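PDB 4ICI: putative flavoprotein from Bacteroides eggerthii, which binds flavin mononucleotide in a flavodoxin-like domain and so probably takes part in electron transfer or another redox reaction. Local coordinates for residues K82-I85 against G86-V90; K140-D144 against L145-E149. All blocks are in the same frame, centred on the assembly; numbering follows the deposited sequence.

Interaction 1 (K82-I85 against G86-V90); sequences KENI and GTYDV
Y88 turns its ring edge to N84 and I85, the last two residues of a type I beta turn (K82 to I85) that runs on into a short 3-10 segment, in the loop leading to strand 90-96 of the flavodoxin-like fold. The amide of N84 stands almost perpendicular to the phenol ring, at 88°, and its ND2 donates to Y88 OH over 3.2 Å, a bent bond. CG of N84 lies between its backbone N and carbonyl carbon (chi1 68°), which brings the amide round to the phenol of Y88. Its OD1 is used too, accepting from K82 NZ at 2.7 Å, so a single short side chain bridges a lysine and a tyrosine. With an alanine here, K82 NZ would probably lose its close acceptor and the tyrosine hydroxyl one of its donors. That hydroxyl also bonds D41, which ties the loop to strand 41-44. I85 contributes mainly its backbone: its O accepts a nearly straight bond from Y88 N, 3.2 Å long, while the side chain turns away to meet L17 and H113, as suits an apolar residue beside the sheet. K118 NZ is a further donor to that O. G86 has no side chain and is exposed; a water links its N to E83 O. T87 suits the 3-10 segment because its backbone N and its hydroxyl both bond N84 O: T87 N lies above the carbonyl plane, whereas T87 OG1, itself also bonded to K15, approaches N84 O in that plane at 2.9 Å.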
loop_
_atom_site.group_PDB
_atom_site.type_symbol
_atom_site.label_atom_id
_atom_site.label_comp_id
_atom_site.label_asym_id
_atom_site.label_seq_id
_atom_site.Cartn_x
_atom_site.Cartn_y
_atom_site.Cartn_z
ATOM N N LYS A 82 13.254 -4.011 0.723
ATOM C CA LYS A 82 13.535 -4.106 -0.700
ATOM C C LYS A 82 14.905 -3.490 -0.990
ATOM O O LYS A 82 15.075 -2.264 -1.006
ATOM C CB LYS A 82 12.424 -3.402 -1.499
ATOM C CG LYS A 82 12.520 -3.609 -3.010
ATOM C CD LYS A 82 12.227 -5.036 -3.405
ATOM C CE LYS A 82 12.002 -5.225 -4.882
ATOM N NZ LYS A 82 13.152 -5.887 -5.517
ATOM N N GLU A 83 15.888 -4.344 -1.227
ATOM C CA GLU A 83 17.280 -3.869 -1.248
ATOM C C GLU A 83 17.627 -2.932 -2.417
ATOM O O GLU A 83 18.452 -2.022 -2.277
ATOM C CB GLU A 83 18.227 -5.068 -1.239
ATOM C CG GLU A 83 18.082 -5.932 0.023
ATOM N N ASN A 84 16.997 -3.156 -3.563
ATOM C CA ASN A 84 17.244 -2.331 -4.765
ATOM C C ASN A 84 16.230 -1.203 -4.952
ATOM O O ASN A 84 16.017 -0.748 -6.072
ATOM C CB ASN A 84 17.220 -3.210 -6.026
ATOM C CG ASN A 84 15.830 -3.771 -6.330
ATOM O OD1 ASN A 84 14.950 -3.841 -5.430
ATOM N ND2 ASN A 84 15.605 -4.147 -7.600
ATOM N N ILE A 85 15.592 -0.772 -3.865
ATOM C CA ILE A 85 14.570 0.278 -3.938
ATOM C C ILE A 85 15.057 1.517 -4.706
ATOM O O ILE A 85 14.263 2.174 -5.395
ATOM C CB ILE A 85 14.051 0.658 -2.499
ATOM C CG1 ILE A 85 12.851 1.621 -2.556
ATOM C CG2 ILE A 85 15.189 1.224 -1.632
ATOM C CD1 ILE A 85 11.603 0.989 -3.037
ATOM N N GLY A 86 16.354 1.824 -4.609
ATOM C CA GLY A 86 16.928 2.982 -5.289
ATOM C C GLY A 86 16.743 3.013 -6.796
ATOM O O GLY A 86 16.697 4.092 -7.386
ATOM N N THR A 87 16.606 1.841 -7.413
ATOM C CA THR A 87 16.517 1.717 -8.874
ATOM C C THR A 87 15.151 2.128 -9.464
ATOM O O THR A 87 15.022 2.338 -10.683
ATOM C CB THR A 87 16.827 0.284 -9.337
ATOM O OG1 THR A 87 15.793 -0.633 -8.955
ATOM C CG2 THR A 87 18.177 -0.177 -8.788
ATOM N N TYR A 88 14.126 2.240 -8.617
ATOM C CA TYR A 88 12.768 2.444 -9.126
ATOM C C TYR A 88 12.434 3.915 -9.273
ATOM O O TYR A 88 12.798 4.730 -8.441
ATOM C CB TYR A 88 11.727 1.738 -8.246
ATOM C CG TYR A 88 11.909 0.240 -8.236
ATOM C CD1 TYR A 88 11.424 -0.547 -9.270
ATOM C CD2 TYR A 88 12.593 -0.393 -7.197
ATOM C CE1 TYR A 88 11.624 -1.939 -9.279
ATOM C CE2 TYR A 88 12.798 -1.762 -7.204
ATOM C CZ TYR A 88 12.316 -2.539 -8.244
ATOM O OH TYR A 88 12.517 -3.915 -8.236
ATOM N N ASP A 89 11.700 4.218 -10.340
ATOM C CA ASP A 89 11.188 5.558 -10.598
ATOM C C ASP A 89 9.797 5.771 -10.010
ATOM O O ASP A 89 9.449 6.882 -9.629
ATOM C CB ASP A 89 11.102 5.815 -12.101
ATOM C CG ASP A 89 12.424 5.664 -12.799
ATOM O OD1 ASP A 89 13.322 6.451 -12.455
ATOM O OD2 ASP A 89 12.576 4.740 -13.651
ATOM N N VAL A 90 8.986 4.717 -9.994
ATOM C CA VAL A 90 7.593 4.780 -9.545
ATOM C C VAL A 90 7.409 3.638 -8.547
ATOM O O VAL A 90 7.819 2.488 -8.819
ATOM C CB VAL A 90 6.643 4.570 -10.721
ATOM C CG1 VAL A 90 5.197 4.526 -10.277
ATOM C CG2 VAL A 90 6.883 5.638 -11.828
HETATM O O HOH W 1 18.605 0.606 -3.155
#

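Interaction 2 (K140-D144 against L145-E149); sequences KTYPD and LNWKE
Y142, the residue at which the chain leaves helix 132-141, offers its carbonyl O to two donors of the segment that follows. W147 NE1 donates to Y142 O over 2.9 Å, with the oxygen almost in the indole plane, and L145 N reaches the same Y142 O at 3.2 Å from the opposite face of the carbonyl, closing a type I beta turn. Tryptophan suits this place because it couples an N-H to a broad apolar surface. With CG anti to its carbonyl carbon (chi1 -68°), the indole is brought in beside the turn, where CZ2 lies 4.2 Å from Y142 CB. L145 CD1 touches Y142 CB at 3.9 Å, and I110 of helix 104-112 meets all three side chains. The phenol itself leads away to E111 and N107. The outer side is looser: P143 and D144, at the middle of the turn, are exposed, the proline fitting with its fixed phi and the aspartate with its charge. There a water lies close to P143 O and L145 O, at 2.9 and 2.8 Å. The whole is a helix-to-strand turn within the right-handed beta-alpha-beta crossover from strand 119-125 to strand 146-152, as in flavodoxin-like folds.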
loop_
_atom_site.group_PDB
_atom_site.type_symbol
_atom_site.label_atom_id
_atom_site.label_comp_id
_atom_site.label_asym_id
_atom_site.label_seq_id
_atom_site.Cartn_x
_atom_site.Cartn_y
_atom_site.Cartn_z
ATOM N N LYS A 140 -0.487 13.712 4.001
ATOM C CA LYS A 140 -0.214 14.673 5.061
ATOM C C LYS A 140 0.914 14.225 5.985
ATOM O O LYS A 140 1.648 15.045 6.532
ATOM C CB LYS A 140 -1.477 14.976 5.856
ATOM C CG LYS A 140 -2.535 15.763 5.088
ATOM C CD LYS A 140 -3.801 15.953 5.914
ATOM C CE LYS A 140 -4.834 16.809 5.216
ATOM N NZ LYS A 140 -4.337 18.223 5.061
ATOM N N THR A 141 1.033 12.915 6.180
ATOM C CA THR A 141 2.110 12.371 7.024
ATOM C C THR A 141 3.489 12.472 6.356
ATOM O O THR A 141 4.500 12.729 7.022
ATOM C CB THR A 141 1.836 10.889 7.396
ATOM O OG1 THR A 141 0.526 10.774 7.960
ATOM C CG2 THR A 141 2.886 10.369 8.388
ATOM N N TYR A 142 3.510 12.320 5.031
ATOM C CA TYR A 142 4.762 12.271 4.257
ATOM C C TYR A 142 4.705 13.294 3.125
ATOM O O TYR A 142 4.721 12.949 1.931
ATOM C CB TYR A 142 5.005 10.882 3.723
ATOM C CG TYR A 142 5.022 9.848 4.831
ATOM C CD1 TYR A 142 6.044 9.816 5.754
ATOM C CD2 TYR A 142 4.000 8.906 4.949
ATOM C CE1 TYR A 142 6.036 8.899 6.817
ATOM C CE2 TYR A 142 3.984 7.991 5.985
ATOM C CZ TYR A 142 5.016 7.982 6.914
ATOM O OH TYR A 142 5.009 7.080 7.950
ATOM N N PRO A 143 4.644 14.578 3.477
ATOM C CA PRO A 143 4.371 15.594 2.460
ATOM C C PRO A 143 5.527 15.885 1.515
ATOM O O PRO A 143 5.301 16.509 0.465
ATOM C CB PRO A 143 4.049 16.838 3.301
ATOM C CG PRO A 143 4.845 16.644 4.531
ATOM C CD PRO A 143 4.612 15.178 4.809
ATOM N N ASP A 144 6.728 15.436 1.857
ATOM C CA ASP A 144 7.887 15.621 0.986
ATOM C C ASP A 144 7.907 14.671 -0.181
ATOM O O ASP A 144 8.636 14.897 -1.137
ATOM C CB ASP A 144 9.204 15.475 1.742
ATOM C CG ASP A 144 9.441 16.553 2.738
ATOM O OD1 ASP A 144 9.242 17.737 2.458
ATOM O OD2 ASP A 144 9.873 16.209 3.854
ATOM N N LEU A 145 7.108 13.604 -0.134
ATOM C CA LEU A 145 7.032 12.683 -1.263
ATOM C C LEU A 145 6.165 13.191 -2.388
ATOM O O LEU A 145 5.251 13.996 -2.175
ATOM C CB LEU A 145 6.526 11.295 -0.805
ATOM C CG LEU A 145 7.346 10.657 0.312
ATOM C CD1 LEU A 145 6.778 9.261 0.662
ATOM C CD2 LEU A 145 8.832 10.566 -0.079
ATOM N N ASN A 146 6.442 12.674 -3.587
ATOM C CA ASN A 146 5.666 13.044 -4.780
ATOM C C ASN A 146 4.474 12.099 -4.961
ATOM O O ASN A 146 4.536 11.129 -5.707
ATOM C CB ASN A 146 6.529 13.082 -6.033
ATOM C CG ASN A 146 5.739 13.492 -7.258
ATOM O OD1 ASN A 146 4.776 14.234 -7.141
ATOM N ND2 ASN A 146 6.131 12.981 -8.435
ATOM N N TRP A 147 3.409 12.380 -4.230
ATOM C CA TRP A 147 2.201 11.551 -4.240
ATOM C C TRP A 147 1.333 11.858 -5.429
ATOM O O TRP A 147 1.106 13.020 -5.755
ATOM C CB TRP A 147 1.381 11.807 -2.994
ATOM C CG TRP A 147 2.020 11.333 -1.722
ATOM C CD1 TRP A 147 2.683 12.084 -0.805
ATOM C CD2 TRP A 147 1.966 10.013 -1.194
ATOM N NE1 TRP A 147 3.091 11.313 0.232
ATOM C CE2 TRP A 147 2.669 10.025 0.026
ATOM C CE3 TRP A 147 1.440 8.800 -1.650
ATOM C CZ2 TRP A 147 2.809 8.882 0.820
ATOM C CZ3 TRP A 147 1.581 7.675 -0.868
ATOM C CH2 TRP A 147 2.254 7.719 0.347
ATOM N N LYS A 148 0.823 10.814 -6.054
ATOM C CA LYS A 148 -0.231 10.934 -7.050
ATOM C C LYS A 148 -1.458 10.224 -6.564
ATOM O O LYS A 148 -1.393 9.458 -5.606
ATOM C CB LYS A 148 0.236 10.419 -8.410
ATOM C CG LYS A 148 1.373 11.237 -9.065
ATOM C CD LYS A 148 1.682 10.815 -10.510
ATOM C CE LYS A 148 2.586 11.823 -11.243
ATOM N NZ LYS A 148 2.850 11.461 -12.689
ATOM N N GLU A 149 -2.586 10.484 -7.221
ATOM C CA GLU A 149 -3.862 9.949 -6.817
ATOM C C GLU A 149 -3.951 8.457 -7.142
ATOM O O GLU A 149 -3.658 8.027 -8.269
ATOM C CB GLU A 149 -4.982 10.722 -7.517
ATOM C CG GLU A 149 -5.120 12.159 -7.021
ATOM C CD GLU A 149 -5.631 12.219 -5.612
ATOM O OE1 GLU A 149 -6.724 11.678 -5.373
ATOM O OE2 GLU A 149 -4.927 12.810 -4.753
HETATM O O HOH W 2 3.153 15.700 -1.339
#

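How the interactions relate
Interactions 1 and 2 both lie in connections leading into strands of the same parallel sheet: the first runs into the central strand 90-96, the second into the edge strand 146-152, with strand 119-125 lying between these two. Their centres are about 17 Å apart, and their nearest atoms come to about 7 Å without touching. Strand 119-125 and its approach relate them: K118 bonds backbone oxygens of interaction 1, whereas W147 of interaction 2 packs on V120 and P122. Both turns sit at the N-terminal ends of their strands; in flavodoxin-like folds the flavin lies at the C-terminal ends, so both are probably at the other end of the sheet from the flavin mononucleotide. Interaction 2 also follows the last pocket residue in sequence.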